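Local atomic coordinates of sensor protein (Bacteroides thetaiotaomicron, PDB entry 2X7X), a protein that binds beta-D-fructose through this periplasmic domain of a hybrid two-component system, whose remaining parts probably act as a histidine kinase and DNA-binding transcription regulator. Residues E145-Q148 with G149-A153. Numbering follows the deposited sequence.
With FRU (beta-D-fructofuranose), chain E.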
loop_
_atom_site.group_PDB
_atom_site.type_symbol
_atom_site.label_atom_id
_atom_site.label_comp_id
_atom_site.label_asym_id
_atom_site.label_seq_id
_atom_site.Cartn_x
_atom_site.Cartn_y
_atom_site.Cartn_z
ATOM N N GLU A 145 -26.974 -5.656 -4.997
ATOM C CA GLU A 145 -26.018 -6.749 -4.973
ATOM C C GLU A 145 -25.327 -6.865 -3.615
ATOM O O GLU A 145 -25.246 -7.968 -3.061
ATOM C CB GLU A 145 -25.023 -6.630 -6.122
ATOM C CG GLU A 145 -25.637 -6.967 -7.456
ATOM C CD GLU A 145 -24.846 -6.456 -8.652
ATOM O OE1 GLU A 145 -23.590 -6.379 -8.584
ATOM O OE2 GLU A 145 -25.501 -6.132 -9.678
ATOM N N ARG A 146 -24.867 -5.753 -3.046
ATOM C CA ARG A 146 -24.332 -5.796 -1.686
ATOM C C ARG A 146 -25.270 -6.511 -0.708
ATOM O O ARG A 146 -24.815 -7.155 0.236
ATOM C CB ARG A 146 -23.940 -4.406 -1.185
ATOM C CG ARG A 146 -22.594 -3.968 -1.735
ATOM C CD ARG A 146 -22.379 -2.468 -1.663
ATOM N NE ARG A 146 -21.326 -2.057 -2.582
ATOM C CZ ARG A 146 -20.720 -0.866 -2.582
ATOM N NH1 ARG A 146 -21.039 0.062 -1.678
ATOM N NH2 ARG A 146 -19.796 -0.599 -3.514
ATOM N N HIS A 147 -26.571 -6.432 -0.948
ATOM C CA HIS A 147 -27.515 -7.128 -0.078
ATOM C C HIS A 147 -27.648 -8.599 -0.448
ATOM O O HIS A 147 -27.617 -9.458 0.432
ATOM C CB HIS A 147 -28.871 -6.431 -0.055
ATOM C CG HIS A 147 -29.935 -7.194 0.671
ATOM N ND1 HIS A 147 -30.034 -7.210 2.045
ATOM C CD2 HIS A 147 -30.958 -7.955 0.210
ATOM C CE1 HIS A 147 -31.066 -7.955 2.399
ATOM N NE2 HIS A 147 -31.642 -8.419 1.304
ATOM N N GLN A 148 -27.759 -8.887 -1.744
ATOM C CA GLN A 148 -27.994 -10.252 -2.225
ATOM C C GLN A 148 -26.837 -11.179 -1.838
ATOM O O GLN A 148 -27.056 -12.298 -1.356
ATOM C CB GLN A 148 -28.178 -10.272 -3.742
ATOM C CG GLN A 148 -29.505 -9.770 -4.246
ATOM C CD GLN A 148 -29.456 -9.306 -5.721
ATOM O OE1 GLN A 148 -30.304 -8.523 -6.158
ATOM N NE2 GLN A 148 -28.459 -9.782 -6.487
ATOM N N GLY A 149 -25.614 -10.691 -2.056
ATOM C CA GLY A 149 -24.397 -11.461 -1.836
ATOM C C GLY A 149 -24.236 -11.736 -0.368
ATOM O O GLY A 149 -23.820 -12.817 0.032
ATOM N N PHE A 150 -24.598 -10.753 0.437
ATOM C CA PHE A 150 -24.534 -10.884 1.876
ATOM C C PHE A 150 -25.553 -11.893 2.390
ATOM O O PHE A 150 -25.252 -12.650 3.313
ATOM C CB PHE A 150 -24.762 -9.517 2.507
ATOM C CG PHE A 150 -25.137 -9.565 3.947
ATOM C CD1 PHE A 150 -24.189 -9.856 4.912
ATOM C CD2 PHE A 150 -26.438 -9.299 4.335
ATOM C CE1 PHE A 150 -24.529 -9.881 6.242
ATOM C CE2 PHE A 150 -26.797 -9.336 5.669
ATOM C CZ PHE A 150 -25.844 -9.624 6.626
ATOM N N MET A 151 -26.756 -11.882 1.811
ATOM C CA MET A 151 -27.778 -12.871 2.164
ATOM C C MET A 151 -27.359 -14.275 1.731
ATOM O O MET A 151 -27.618 -15.256 2.443
ATOM C CB MET A 151 -29.149 -12.526 1.576
ATOM C CG MET A 151 -29.815 -11.285 2.193
ATOM S SD MET A 151 -29.852 -11.222 4.009
ATOM C CE MET A 151 -31.420 -12.001 4.386
ATOM N N ALA A 152 -26.682 -14.370 0.589
ATOM C CA ALA A 152 -26.253 -15.676 0.094
ATOM C C ALA A 152 -25.265 -16.319 1.072
ATOM O O ALA A 152 -25.384 -17.499 1.405
ATOM C CB ALA A 152 -25.650 -15.565 -1.310
ATOM N N ALA A 153 -24.307 -15.518 1.531
ATOM C CA ALA A 153 -23.278 -15.959 2.454
ATOM C C ALA A 153 -23.859 -16.397 3.783
ATOM O O ALA A 153 -23.548 -17.483 4.259
ATOM C CB ALA A 153 -22.240 -14.855 2.675
HETATM C C1 FRU E . -19.607 6.845 -4.050
HETATM C C2 FRU E . -20.412 5.721 -3.424
HETATM C C3 FRU E . -19.533 4.751 -2.638
HETATM C C4 FRU E . -20.170 3.413 -2.958
HETATM C C5 FRU E . -20.528 3.604 -4.426
HETATM C C6 FRU E . -21.639 2.696 -4.950
HETATM O O1 FRU E . -20.482 7.894 -4.455
HETATM O O2 FRU E . -21.444 6.298 -2.615
HETATM O O3 FRU E . -19.480 5.053 -1.236
HETATM O O4 FRU E . -19.289 2.308 -2.727
HETATM O O5 FRU E . -20.999 4.954 -4.468
HETATM O O6 FRU E . -21.789 2.892 -6.370
#
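FRU O4 is gripped by both terminal nitrogens of Arg146. Arg146 NH1 donates to FRU O4 at 3.0 Å, and Arg146 NH2 donates to the same FRU O4 at 3.1 Å. FRU O4 lies at the edge of the guanidinium, in its plane, and accepts from both nitrogens. CG of Arg146 is anti to the carbonyl carbon (chi1 -79°), and the chain runs on extended to NE, which carries the charged end from the helix into the fructose pocket. Arg146 NE bonds to Asn110 OD1, and Tyr245 makes a cation-pi contact; together they probably limit rotation of the guanidinium. The next residue, His147, meets Met151 one turn along the helix. Met151 CG lies over one face of the imidazole, displaced toward its rim, 3.8 Å from the ring centroid of His147. This is a CH-pi contact. Met151 SD is more oblique to the ring, and it comes nearest to CE1. The His147 ring is also tied through ND1 to Glu133 OE1. Three backbone bonds of the alpha-helical pattern join the two segments. Gly149 N bonds to Glu145 O at 2.9 Å and almost straight, 176° at the hydrogen. Met151 N reaches His147 O, and Ala152 N reaches Gln148 O. CB of Phe150 rests against Arg146 O, a carbonyl that also accepts a bond from Tyr193 OH. Residues 145-153 belong to helix 141-155, the crossover of the beta-alpha-beta unit between strands 128-135 and 159-167 in a periplasmic binding protein fold. Phe150 packs on Ile131 of the first strand, and His147 and Met151 on Leu162 of the second. On the flank formed by Gln148 and Ala152, Tyr111 of helix 110-124 makes contact.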